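Local structure of exopolygalacturonase (Yersinia enterocolitica, 2UVF) at residues 171-185 with 196-208. The protein is a family 28 glycoside hydrolase that probably cleaves pectin-derived polygalacturonate from a chain end, releasing digalacturonic acid. Sequence-based numbering, arbitrary orientation.
Sequences LNTKAIQQAIDSCKP and YKSGALWLKSDMT
Helix 173-181 meets strand 196-198 nearly at right angles, 87° between their directions, and Thr-173 lies against Ser-198 while Ile-180 faces Leu-203 further along. This is the capping helix of the right-handed parallel beta-helix of family 28 enzymes, closing the N-terminal end of the solenoid. At the helix start Lys-197 O takes two N-H groups from Asn-172, its backbone N at 2.9 Å and, less directly, ND2 at 3.3 Å. The ND2 bond uses a lone pair in the carbonyl plane, and Asn-172 OD1 turns to the backbone N of Ile-165. Gly-199 N then gives its hydrogen to Thr-173 OG1 (2.9 Å, 152° at the hydrogen).

Ile-176 and Ile-180 make the greasy underside of the helix. CG2 of Ile-176 sits astride the fork of Leu-201, 3.6 Å from both CD1 and CD2, the side chains crossing at about a right angle; Leu-217 of strand 215-219 touches both residues. One turn on, Ile-180 holds CG1 beside its own backbone N (chi1 -61°), which leaves CG2 to meet Met-207 SD at 3.6 Å and CD1 to reach Leu-203 CD2. Lys-204 runs up to the helix C-terminus, where NZ donates to Ile-180 O, less surely placed, and weakly to Asp-181 O at 3.2 Å. Past disulfide-bonded Cys-183 (to Cys-187), Pro-185 CA makes a C-H...O contact with Asp-206 O, 3.5 Å away.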
loop_
_atom_site.group_PDB
_atom_site.type_symbol
_atom_site.label_atom_id
_atom_site.label_comp_id
_atom_site.label_asym_id
_atom_site.label_seq_id
_atom_site.Cartn_x
_atom_site.Cartn_y
_atom_site.Cartn_z
ATOM N N LEU A 171 20.307 12.445 20.740
ATOM C CA LEU A 171 20.138 11.457 19.682
ATOM C C LEU A 171 20.044 10.081 20.350
ATOM O O LEU A 171 20.944 9.671 21.095
ATOM C CB LEU A 171 21.296 11.529 18.682
ATOM C CG LEU A 171 21.377 10.455 17.595
ATOM C CD1 LEU A 171 20.347 10.693 16.488
ATOM C CD2 LEU A 171 22.790 10.403 17.025
ATOM N N ASN A 172 18.947 9.379 20.094
ATOM C CA ASN A 172 18.622 8.167 20.837
ATOM C C ASN A 172 18.936 6.858 20.119
ATOM O O ASN A 172 18.560 5.794 20.612
ATOM C CB ASN A 172 17.144 8.186 21.249
ATOM C CG ASN A 172 16.830 9.277 22.249
ATOM O OD1 ASN A 172 17.170 9.171 23.428
ATOM N ND2 ASN A 172 16.166 10.330 21.787
ATOM N N THR A 173 19.622 6.932 18.972
ATOM C CA THR A 173 19.946 5.742 18.161
ATOM C C THR A 173 20.503 4.624 19.029
ATOM O O THR A 173 20.080 3.472 18.901
ATOM C CB THR A 173 20.999 6.018 17.057
ATOM O OG1 THR A 173 20.734 7.264 16.406
ATOM C CG2 THR A 173 21.007 4.900 16.029
ATOM N N LYS A 174 21.444 4.994 19.906
ATOM C CA LYS A 174 22.165 4.065 20.783
ATOM C C LYS A 174 21.284 3.467 21.882
ATOM O O LYS A 174 21.303 2.255 22.107
ATOM C CB LYS A 174 23.399 4.747 21.382
ATOM C CG LYS A 174 24.604 3.819 21.470
ATOM C CD LYS A 174 25.919 4.573 21.261
ATOM C CE LYS A 174 26.909 3.745 20.439
ATOM N NZ LYS A 174 26.543 3.724 18.985
ATOM N N ALA A 175 20.514 4.319 22.551
ATOM C CA ALA A 175 19.533 3.876 23.539
ATOM C C ALA A 175 18.524 2.893 22.937
ATOM O O ALA A 175 18.347 1.782 23.455
ATOM C CB ALA A 175 18.821 5.073 24.132
ATOM N N ILE A 176 17.883 3.301 21.836
ATOM C CA ILE A 176 16.880 2.475 21.147
ATOM C C ILE A 176 17.480 1.170 20.612
ATOM O O ILE A 176 16.880 0.106 20.752
ATOM C CB ILE A 176 16.152 3.259 20.010
ATOM C CG1 ILE A 176 15.360 4.438 20.594
ATOM C CG2 ILE A 176 15.205 2.337 19.226
ATOM C CD1 ILE A 176 15.142 5.587 19.641
ATOM N N GLN A 177 18.664 1.262 20.011
ATOM C CA GLN A 177 19.382 0.079 19.526
ATOM C C GLN A 177 19.755 -0.857 20.665
ATOM O O GLN A 177 19.600 -2.067 20.542
ATOM C CB GLN A 177 20.640 0.485 18.764
ATOM C CG GLN A 177 21.163 -0.599 17.864
ATOM C CD GLN A 177 20.278 -0.803 16.664
ATOM O OE1 GLN A 177 19.587 -1.822 16.554
ATOM N NE2 GLN A 177 20.277 0.180 15.760
ATOM N N GLN A 178 20.240 -0.281 21.766
ATOM C CA GLN A 178 20.553 -1.011 22.995
ATOM C C GLN A 178 19.332 -1.822 23.436
ATOM O O GLN A 178 19.452 -3.021 23.737
ATOM C CB GLN A 178 20.968 -0.023 24.094
ATOM C CG GLN A 178 22.293 -0.307 24.772
ATOM C CD GLN A 178 23.182 0.931 24.821
ATOM O OE1 GLN A 178 24.084 1.082 23.995
ATOM N NE2 GLN A 178 22.914 1.832 25.772
ATOM N N ALA A 179 18.162 -1.168 23.440
ATOM C CA ALA A 179 16.894 -1.808 23.827
ATOM C C ALA A 179 16.482 -2.961 22.911
ATOM O O ALA A 179 16.054 -4.007 23.396
ATOM C CB ALA A 179 15.766 -0.771 23.945
ATOM N N ILE A 180 16.613 -2.771 21.594
ATOM C CA ILE A 180 16.342 -3.848 20.624
ATOM C C ILE A 180 17.365 -4.978 20.760
ATOM O O ILE A 180 17.011 -6.153 20.650
ATOM C CB ILE A 180 16.315 -3.346 19.146
ATOM C CG1 ILE A 180 15.215 -2.297 18.935
ATOM C CG2 ILE A 180 16.113 -4.515 18.184
ATOM C CD1 ILE A 180 15.457 -1.377 17.743
ATOM N N ASP A 181 18.629 -4.618 20.988
ATOM C CA ASP A 181 19.700 -5.606 21.164
ATOM C C ASP A 181 19.428 -6.502 22.378
ATOM O O ASP A 181 19.512 -7.726 22.281
ATOM C CB ASP A 181 21.071 -4.926 21.289
ATOM C CG ASP A 181 21.611 -4.430 19.960
ATOM O OD1 ASP A 181 21.264 -5.005 18.905
ATOM O OD2 ASP A 181 22.403 -3.459 19.972
ATOM N N SER A 182 19.066 -5.880 23.500
ATOM C CA SER A 182 18.772 -6.594 24.748
ATOM C C SER A 182 17.397 -7.253 24.728
ATOM O O SER A 182 16.658 -7.185 25.716
ATOM C CB SER A 182 18.862 -5.636 25.941
ATOM O OG SER A 182 17.621 -4.988 26.178
ATOM N N CYS A 183 17.064 -7.896 23.611
ATOM C CA CYS A 183 15.706 -8.389 23.385
ATOM C C CYS A 183 15.667 -9.916 23.265
ATOM O O CYS A 183 16.280 -10.488 22.357
ATOM C CB CYS A 183 15.126 -7.743 22.119
ATOM S SG CYS A 183 13.526 -6.893 22.314
ATOM N N LYS A 184 14.955 -10.564 24.187
ATOM C CA LYS A 184 14.662 -11.995 24.089
ATOM C C LYS A 184 13.595 -12.209 23.010
ATOM O O LYS A 184 12.813 -11.293 22.750
ATOM C CB LYS A 184 14.156 -12.529 25.438
ATOM C CG LYS A 184 15.252 -12.910 26.433
ATOM C CD LYS A 184 14.671 -13.429 27.761
ATOM C CE LYS A 184 14.477 -12.300 28.786
ATOM N NZ LYS A 184 14.464 -12.792 30.197
ATOM N N PRO A 185 13.573 -13.395 22.354
ATOM C CA PRO A 185 12.471 -13.740 21.431
ATOM C C PRO A 185 11.073 -13.631 22.050
ATOM O O PRO A 185 10.771 -14.297 23.046
ATOM C CB PRO A 185 12.788 -15.191 21.034
ATOM C CG PRO A 185 14.268 -15.279 21.163
ATOM C CD PRO A 185 14.603 -14.451 22.373
ATOM N N TYR A 196 11.446 11.430 20.351
ATOM C CA TYR A 196 12.785 10.817 20.369
ATOM C C TYR A 196 13.451 10.836 18.987
ATOM O O TYR A 196 13.127 10.011 18.119
ATOM C CB TYR A 196 12.682 9.364 20.854
ATOM C CG TYR A 196 11.930 9.194 22.164
ATOM C CD1 TYR A 196 12.610 9.077 23.373
ATOM C CD2 TYR A 196 10.535 9.150 22.190
ATOM C CE1 TYR A 196 11.911 8.922 24.593
ATOM C CE2 TYR A 196 9.830 8.997 23.394
ATOM C CZ TYR A 196 10.521 8.883 24.583
ATOM O OH TYR A 196 9.825 8.737 25.753
ATOM N N LYS A 197 14.369 11.783 18.779
ATOM C CA LYS A 197 15.207 11.810 17.566
ATOM C C LYS A 197 16.085 10.560 17.513
ATOM O O LYS A 197 16.587 10.090 18.541
ATOM C CB LYS A 197 16.059 13.085 17.493
ATOM C CG LYS A 197 16.900 13.186 16.223
ATOM C CD LYS A 197 17.314 14.615 15.884
ATOM C CE LYS A 197 16.191 15.348 15.158
ATOM N NZ LYS A 197 16.705 16.276 14.128
ATOM N N SER A 198 16.240 9.996 16.321
ATOM C CA SER A 198 17.003 8.762 16.151
ATOM C C SER A 198 17.520 8.657 14.723
ATOM O O SER A 198 16.964 9.268 13.807
ATOM C CB SER A 198 16.150 7.547 16.521
ATOM O OG SER A 198 16.798 6.317 16.216
ATOM N N GLY A 199 18.608 7.905 14.554
ATOM C CA GLY A 199 19.123 7.551 13.229
ATOM C C GLY A 199 18.650 6.161 12.881
ATOM O O GLY A 199 17.773 5.610 13.557
ATOM N N ALA A 200 19.236 5.574 11.847
ATOM C CA ALA A 200 18.855 4.223 11.424
ATOM C C ALA A 200 18.920 3.224 12.563
ATOM O O ALA A 200 19.891 3.190 13.303
ATOM C CB ALA A 200 19.717 3.744 10.250
ATOM N N LEU A 201 17.874 2.415 12.689
ATOM C CA LEU A 201 17.801 1.358 13.693
ATOM C C LEU A 201 17.661 0.045 12.941
ATOM O O LEU A 201 17.220 0.036 11.803
ATOM C CB LEU A 201 16.597 1.562 14.625
ATOM C CG LEU A 201 16.416 2.930 15.299
ATOM C CD1 LEU A 201 14.958 3.142 15.711
ATOM C CD2 LEU A 201 17.358 3.131 16.502
ATOM N N TRP A 202 18.044 -1.060 13.574
ATOM C CA TRP A 202 18.126 -2.342 12.894
ATOM C C TRP A 202 17.384 -3.371 13.724
ATOM O O TRP A 202 17.760 -3.660 14.863
ATOM C CB TRP A 202 19.591 -2.748 12.672
ATOM C CG TRP A 202 20.397 -1.668 12.010
ATOM C CD1 TRP A 202 21.005 -0.600 12.623
ATOM C CD2 TRP A 202 20.667 -1.536 10.611
ATOM N NE1 TRP A 202 21.632 0.193 11.684
ATOM C CE2 TRP A 202 21.440 -0.357 10.441
ATOM C CE3 TRP A 202 20.328 -2.293 9.482
ATOM C CZ2 TRP A 202 21.886 0.081 9.182
ATOM C CZ3 TRP A 202 20.780 -1.858 8.226
ATOM C CH2 TRP A 202 21.555 -0.682 8.096
ATOM N N LEU A 203 16.305 -3.898 13.155
ATOM C CA LEU A 203 15.443 -4.819 13.869
ATOM C C LEU A 203 15.996 -6.222 13.730
ATOM O O LEU A 203 16.928 -6.468 12.959
ATOM C CB LEU A 203 14.000 -4.758 13.330
ATOM C CG LEU A 203 13.209 -3.443 13.397
ATOM C CD1 LEU A 203 11.836 -3.638 12.824
ATOM C CD2 LEU A 203 13.094 -2.909 14.812
ATOM N N LYS A 204 15.419 -7.139 14.491
ATOM C CA LYS A 204 15.800 -8.538 14.419
ATOM C C LYS A 204 14.550 -9.383 14.564
ATOM O O LYS A 204 13.491 -8.880 14.976
ATOM C CB LYS A 204 16.809 -8.893 15.506
ATOM C CG LYS A 204 16.341 -8.613 16.937
ATOM C CD LYS A 204 16.726 -9.777 17.832
ATOM C CE LYS A 204 16.603 -9.431 19.295
ATOM N NZ LYS A 204 17.867 -8.808 19.790
ATOM N N SER A 205 14.694 -10.660 14.213
ATOM C CA SER A 205 13.618 -11.637 14.272
ATOM C C SER A 205 12.942 -11.742 15.652
ATOM O O SER A 205 13.534 -11.390 16.679
ATOM C CB SER A 205 14.143 -12.999 13.821
ATOM O OG SER A 205 14.663 -12.898 12.498
ATOM N N ASP A 206 11.695 -12.221 15.640
ATOM C CA ASP A 206 10.907 -12.493 16.856
ATOM C C ASP A 206 10.861 -11.332 17.851
ATOM O O ASP A 206 11.276 -11.471 19.010
ATOM C CB ASP A 206 11.383 -13.798 17.518
ATOM C CG ASP A 206 11.239 -14.991 16.601
ATOM O OD1 ASP A 206 10.096 -15.307 16.204
ATOM O OD2 ASP A 206 12.261 -15.621 16.269
ATOM N N MET A 207 10.364 -10.185 17.378
ATOM C CA MET A 207 10.159 -9.012 18.232
ATOM C C MET A 207 8.969 -8.149 17.774
ATOM O O MET A 207 8.435 -8.324 16.676
ATOM C CB MET A 207 11.443 -8.168 18.333
ATOM C CG MET A 207 11.858 -7.471 17.041
ATOM S SD MET A 207 13.018 -6.126 17.286
ATOM C CE MET A 207 11.951 -4.834 17.952
ATOM N N THR A 208 8.550 -7.243 18.650
ATOM C CA THR A 208 7.543 -6.237 18.350
ATOM C C THR A 208 8.129 -4.923 18.807
ATOM O O THR A 208 8.680 -4.838 19.902
ATOM C CB THR A 208 6.220 -6.470 19.115
ATOM O OG1 THR A 208 5.588 -7.659 18.635
ATOM C CG2 THR A 208 5.264 -5.272 18.941
#